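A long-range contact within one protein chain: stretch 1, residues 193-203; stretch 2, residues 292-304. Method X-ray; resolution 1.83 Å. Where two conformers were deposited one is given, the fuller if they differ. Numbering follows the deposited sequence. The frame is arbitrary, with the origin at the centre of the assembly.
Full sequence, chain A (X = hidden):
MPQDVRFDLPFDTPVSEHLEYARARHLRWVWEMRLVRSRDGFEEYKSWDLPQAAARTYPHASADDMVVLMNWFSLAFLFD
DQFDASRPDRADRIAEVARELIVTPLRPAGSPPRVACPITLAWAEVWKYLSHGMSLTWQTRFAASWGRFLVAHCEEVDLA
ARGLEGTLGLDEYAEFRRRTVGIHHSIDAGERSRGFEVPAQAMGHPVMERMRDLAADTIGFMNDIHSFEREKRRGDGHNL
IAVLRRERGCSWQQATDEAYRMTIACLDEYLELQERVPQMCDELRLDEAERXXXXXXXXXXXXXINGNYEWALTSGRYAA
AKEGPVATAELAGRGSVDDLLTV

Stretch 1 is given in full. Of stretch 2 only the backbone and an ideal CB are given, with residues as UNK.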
# COMPACT_ATOMS: atom_id res chain seq x y z
N SER A 193 11.62 -15.28 0.70
CA SER A 193 12.71 -16.08 0.20
C SER A 193 13.07 -17.25 1.12
O SER A 193 13.45 -18.32 0.63
CB SER A 193 13.94 -15.21 0.03
OG SER A 193 15.04 -16.01 -0.27
N ARG A 194 12.95 -17.04 2.41
CA ARG A 194 13.34 -17.98 3.41
C ARG A 194 12.18 -18.68 4.08
O ARG A 194 12.39 -19.69 4.73
CB ARG A 194 14.18 -17.27 4.42
CG ARG A 194 14.96 -18.22 5.33
CD ARG A 194 15.83 -17.43 6.28
NE ARG A 194 16.67 -18.30 7.08
CZ ARG A 194 17.56 -17.90 7.96
NH1 ARG A 194 17.79 -16.60 8.21
NH2 ARG A 194 18.24 -18.81 8.61
N GLY A 195 10.98 -18.15 3.99
CA GLY A 195 9.75 -18.87 4.40
C GLY A 195 9.45 -18.65 5.84
O GLY A 195 9.19 -19.59 6.56
N PHE A 196 9.47 -17.40 6.30
CA PHE A 196 9.00 -17.08 7.59
C PHE A 196 8.35 -15.69 7.49
O PHE A 196 8.46 -15.05 6.47
CB PHE A 196 10.17 -17.08 8.59
CG PHE A 196 11.12 -15.90 8.43
CD1 PHE A 196 12.07 -15.90 7.42
CD2 PHE A 196 11.02 -14.79 9.23
CE1 PHE A 196 12.92 -14.81 7.23
CE2 PHE A 196 11.87 -13.70 9.04
CZ PHE A 196 12.79 -13.70 8.02
N GLU A 197 7.73 -15.25 8.57
CA GLU A 197 7.26 -13.89 8.72
C GLU A 197 7.62 -13.34 10.06
O GLU A 197 7.49 -14.03 11.08
CB GLU A 197 5.76 -13.79 8.53
CG GLU A 197 5.39 -14.03 7.06
CD GLU A 197 3.91 -13.80 6.71
OE1 GLU A 197 3.25 -13.02 7.50
OE2 GLU A 197 3.49 -14.42 5.63
N VAL A 198 8.07 -12.10 10.07
CA VAL A 198 8.50 -11.45 11.32
C VAL A 198 7.24 -11.10 12.10
O VAL A 198 6.28 -10.61 11.49
CB VAL A 198 9.32 -10.15 11.06
CG1 VAL A 198 9.61 -9.41 12.38
CG2 VAL A 198 10.64 -10.47 10.41
N PRO A 199 7.23 -11.31 13.45
CA PRO A 199 6.00 -10.97 14.22
C PRO A 199 5.63 -9.53 14.07
O PRO A 199 6.51 -8.64 14.21
CB PRO A 199 6.36 -11.33 15.67
CG PRO A 199 7.29 -12.49 15.48
CD PRO A 199 8.14 -12.14 14.26
N ALA A 200 4.33 -9.27 13.79
CA ALA A 200 3.90 -7.93 13.34
C ALA A 200 4.20 -6.87 14.38
O ALA A 200 4.56 -5.75 14.03
CB ALA A 200 2.43 -7.92 12.95
N GLN A 201 4.07 -7.22 15.66
CA GLN A 201 4.37 -6.27 16.76
C GLN A 201 5.88 -5.93 16.85
O GLN A 201 6.20 -4.86 17.31
CB GLN A 201 3.81 -6.75 18.12
CG GLN A 201 4.43 -8.03 18.67
CD GLN A 201 3.77 -9.31 18.18
OE1 GLN A 201 3.63 -9.56 16.98
NE2 GLN A 201 3.43 -10.16 19.10
N ALA A 202 6.77 -6.83 16.40
CA ALA A 202 8.18 -6.50 16.23
C ALA A 202 8.49 -5.58 15.01
O ALA A 202 9.28 -4.61 15.10
CB ALA A 202 9.03 -7.75 16.21
N MET A 203 7.83 -5.84 13.88
CA MET A 203 7.99 -5.00 12.68
C MET A 203 7.63 -3.53 12.91
O MET A 203 8.29 -2.66 12.38
CB MET A 203 7.17 -5.53 11.44
CG MET A 203 7.87 -6.64 10.67
SD MET A 203 9.45 -6.27 9.83
CE MET A 203 8.99 -4.71 9.41
N UNK A 292 12.94 -16.33 17.42
CA UNK A 292 13.67 -16.93 16.31
C UNK A 292 13.32 -16.31 14.93
O UNK A 292 14.16 -16.30 14.00
CB UNK A 292 13.39 -18.43 16.28
N UNK A 293 12.06 -15.91 14.78
CA UNK A 293 11.57 -15.30 13.54
C UNK A 293 12.13 -13.85 13.42
O UNK A 293 12.53 -13.45 12.35
CB UNK A 293 10.04 -15.30 13.51
N UNK A 294 12.13 -13.13 14.54
CA UNK A 294 12.84 -11.85 14.68
C UNK A 294 14.30 -11.92 14.26
O UNK A 294 14.78 -11.17 13.31
CB UNK A 294 12.76 -11.37 16.13
N UNK A 295 15.01 -12.87 14.86
CA UNK A 295 16.42 -13.09 14.52
C UNK A 295 16.59 -13.31 13.04
O UNK A 295 17.48 -12.72 12.43
CB UNK A 295 16.99 -14.28 15.29
N UNK A 296 15.72 -14.12 12.41
CA UNK A 296 15.81 -14.30 10.96
C UNK A 296 15.55 -12.97 10.16
O UNK A 296 16.14 -12.76 9.08
CB UNK A 296 14.81 -15.37 10.53
N UNK A 297 14.63 -12.18 10.68
CA UNK A 297 14.35 -10.81 10.18
C UNK A 297 15.58 -9.93 10.16
O UNK A 297 15.90 -9.27 9.14
CB UNK A 297 13.28 -10.14 11.04
N UNK A 298 16.31 -9.95 11.26
CA UNK A 298 17.55 -9.19 11.37
C UNK A 298 18.57 -9.73 10.39
O UNK A 298 19.27 -8.97 9.71
CB UNK A 298 18.10 -9.24 12.80
N UNK A 299 18.64 -11.04 10.22
CA UNK A 299 19.56 -11.58 9.24
C UNK A 299 19.28 -11.17 7.80
O UNK A 299 20.23 -11.01 7.03
CB UNK A 299 19.55 -13.11 9.33
N UNK A 300 17.99 -11.03 7.44
CA UNK A 300 17.63 -10.54 6.13
C UNK A 300 18.23 -9.10 5.91
O UNK A 300 18.69 -8.81 4.84
CB UNK A 300 16.11 -10.54 5.98
N UNK A 301 18.24 -8.28 6.94
CA UNK A 301 18.83 -6.95 6.85
C UNK A 301 20.34 -7.11 6.62
O UNK A 301 20.87 -6.53 5.68
CB UNK A 301 18.54 -6.13 8.11
N UNK A 302 21.00 -7.98 7.39
CA UNK A 302 22.45 -8.21 7.22
C UNK A 302 22.79 -8.73 5.85
O UNK A 302 23.79 -8.33 5.21
CB UNK A 302 22.96 -9.20 8.27
N UNK A 303 21.96 -9.62 5.33
CA UNK A 303 22.21 -10.10 4.00
C UNK A 303 22.21 -8.98 3.00
O UNK A 303 22.95 -9.04 2.00
CB UNK A 303 21.17 -11.16 3.61
N UNK A 304 21.33 -7.98 3.22
CA UNK A 304 21.27 -6.89 2.28
C UNK A 304 22.51 -5.96 2.40
O UNK A 304 23.11 -5.58 1.39
CB UNK A 304 19.98 -6.10 2.50

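Stretch 2 is one continuous helix lying against the loop of stretch 1 that links two helical segments, so the positions that face the loop recur about every three to four residues. Position 292 points sideways with no atom of stretch 1 near its CB; any helix-tolerant residue would do, and a polar one is natural. It is Asp292.

Position 293 is different. Its CA-to-CB bond points toward stretch 1, and the ideal CB sits 3.7 Å from Glu197 O and 3.8 Å from Pro199 CD. The loop therefore offers a carbonyl acceptor beside an apolar ring, which suits a long donor: lysine, glutamine or arginine. Arg293 meets both demands. Its side chain bends at chi3 (p), and Glu197 O accepts from NE at 2.9 Å and from NH2 at 3.0 Å, lying near the guanidinium plane. Pro199 CG packs over one face of that group, 3.6 Å from Arg293 NH2.

The CA-to-CB bond of position 294 points sideways, past an apolar corner formed by Pro199 CD, Ala202 CB and Val198 CG1, each about 5 Å from the ideal CB. The gap calls for a modest aliphatic such as valine, isoleucine or leucine. The residue is Val294, whose CG2 reaches Ala202 CB at 3.8 Å and Pro199 CD at 3.9 Å.

Position 295 points away, and stretch 1 sets little demand on it. Arg295 instead serves its own helix, with NH1 donating to the side chain at 299, one turn on.

Position 296 points toward Phe196, with the ideal CB 3.6 Å from Phe196 CZ and 4.0 Å from Arg194 NH1. A flexible apolar chain that can lie on an aromatic ring and run beside a guanidinium is wanted; leucine or methionine would be reasonable. Met296 sets its CB over the face of the Phe196 ring, 3.6 Å from CZ, with its sulfur also over that face, while its CG packs over one face of the Arg194 guanidinium, 3.6 Å from NH1. A water accepts from Arg194 NH1 and donates to Met296 O, joining this charged group to the helix backbone.

Position 297 allows the least choice. An ideal CB would lie 2.7 Å from Val198 CG2, a clash, although phi and psi are ordinary for a helix. Glycine is the fit, and Gly297 lets its CA approach Val198 CG2 to 3.7 Å.

Position 298 points away and is unconstrained here; it is Val298.

Position 299 points toward Arg194, its ideal CB 4.1 Å from NH1, so an acidic residue is the obvious answer, with a neutral acceptor possible. Glu299 extends OE1 to 3.1 Å from Arg194 NH1 in a hydrogen-bonded salt bridge, and its OE2 accepts from Arg295 NH1 at 2.7 Å.

At 300 the CA-to-CB bond points sideways and the ideal CB is 5.0 Å from Phe196 CZ, so a small residue fits and stretch 1 alone does not exclude a somewhat larger one; Ala300 makes no close contact. Positions 301, 302 and 304 are out of reach: Ile301, Gln302 and Trp304. Position 303 points toward stretch 1, and a longer chain could approach Arg194; His303 brings CE1 within 4.4 Å of Arg194 NH1.

Stretch 2, residues 292-304: DRVRMGVEAIQHW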
# COMPACT_ATOMS: atom_id res chain seq x y z
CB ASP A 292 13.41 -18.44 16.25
CG ASP A 292 14.13 -19.11 15.10
OD1 ASP A 292 15.37 -19.04 15.11
OD2 ASP A 292 13.49 -19.69 14.16
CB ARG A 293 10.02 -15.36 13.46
CG ARG A 293 9.48 -16.78 13.17
CD ARG A 293 8.05 -16.97 13.71
NE ARG A 293 7.17 -15.89 13.24
CZ ARG A 293 6.03 -15.48 13.78
NH1 ARG A 293 5.52 -16.05 14.86
NH2 ARG A 293 5.37 -14.48 13.22
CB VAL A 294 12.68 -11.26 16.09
CG1 VAL A 294 13.59 -10.03 16.30
CG2 VAL A 294 11.25 -10.84 16.29
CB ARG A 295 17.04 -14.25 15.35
CG ARG A 295 18.47 -14.61 14.94
CD ARG A 295 19.05 -15.84 15.66
NE ARG A 295 18.25 -17.04 15.39
CZ ARG A 295 18.21 -17.71 14.24
NH1 ARG A 295 18.95 -17.37 13.18
NH2 ARG A 295 17.43 -18.77 14.13
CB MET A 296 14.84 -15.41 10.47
CG MET A 296 15.32 -16.84 10.79
SD MET A 296 14.29 -18.18 10.08
CE MET A 296 12.81 -17.93 11.09
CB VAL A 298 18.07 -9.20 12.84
CG1 VAL A 298 19.42 -8.50 12.95
CG2 VAL A 298 17.04 -8.59 13.75
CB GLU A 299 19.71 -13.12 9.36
CG GLU A 299 20.28 -13.56 10.70
CD GLU A 299 20.35 -15.10 10.85
OE1 GLU A 299 20.32 -15.93 9.86
OE2 GLU A 299 20.43 -15.48 12.02
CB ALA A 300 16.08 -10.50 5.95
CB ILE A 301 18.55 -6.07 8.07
CG1 ILE A 301 17.05 -5.89 8.28
CG2 ILE A 301 19.23 -4.70 7.81
CD1 ILE A 301 16.70 -5.22 9.57
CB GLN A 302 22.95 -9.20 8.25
CG GLN A 302 22.68 -8.84 9.70
CD GLN A 302 23.11 -9.96 10.70
OE1 GLN A 302 23.36 -11.10 10.33
NE2 GLN A 302 23.23 -9.59 11.95
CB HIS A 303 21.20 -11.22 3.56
CG HIS A 303 21.16 -12.41 4.49
ND1 HIS A 303 20.02 -13.15 4.72
CD2 HIS A 303 22.13 -12.97 5.25
CE1 HIS A 303 20.28 -14.09 5.60
NE2 HIS A 303 21.55 -13.99 5.96
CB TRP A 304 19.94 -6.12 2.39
CG TRP A 304 19.13 -6.50 1.28
CD1 TRP A 304 18.11 -7.48 1.25
CD2 TRP A 304 19.32 -6.08 -0.05
NE1 TRP A 304 17.66 -7.63 -0.02
CE2 TRP A 304 18.36 -6.80 -0.86
CE3 TRP A 304 20.18 -5.16 -0.67
CZ2 TRP A 304 18.25 -6.62 -2.22
CZ3 TRP A 304 20.07 -4.97 -2.07
CH2 TRP A 304 19.08 -5.70 -2.82
O HOH W 1 16.79 -14.30 7.09
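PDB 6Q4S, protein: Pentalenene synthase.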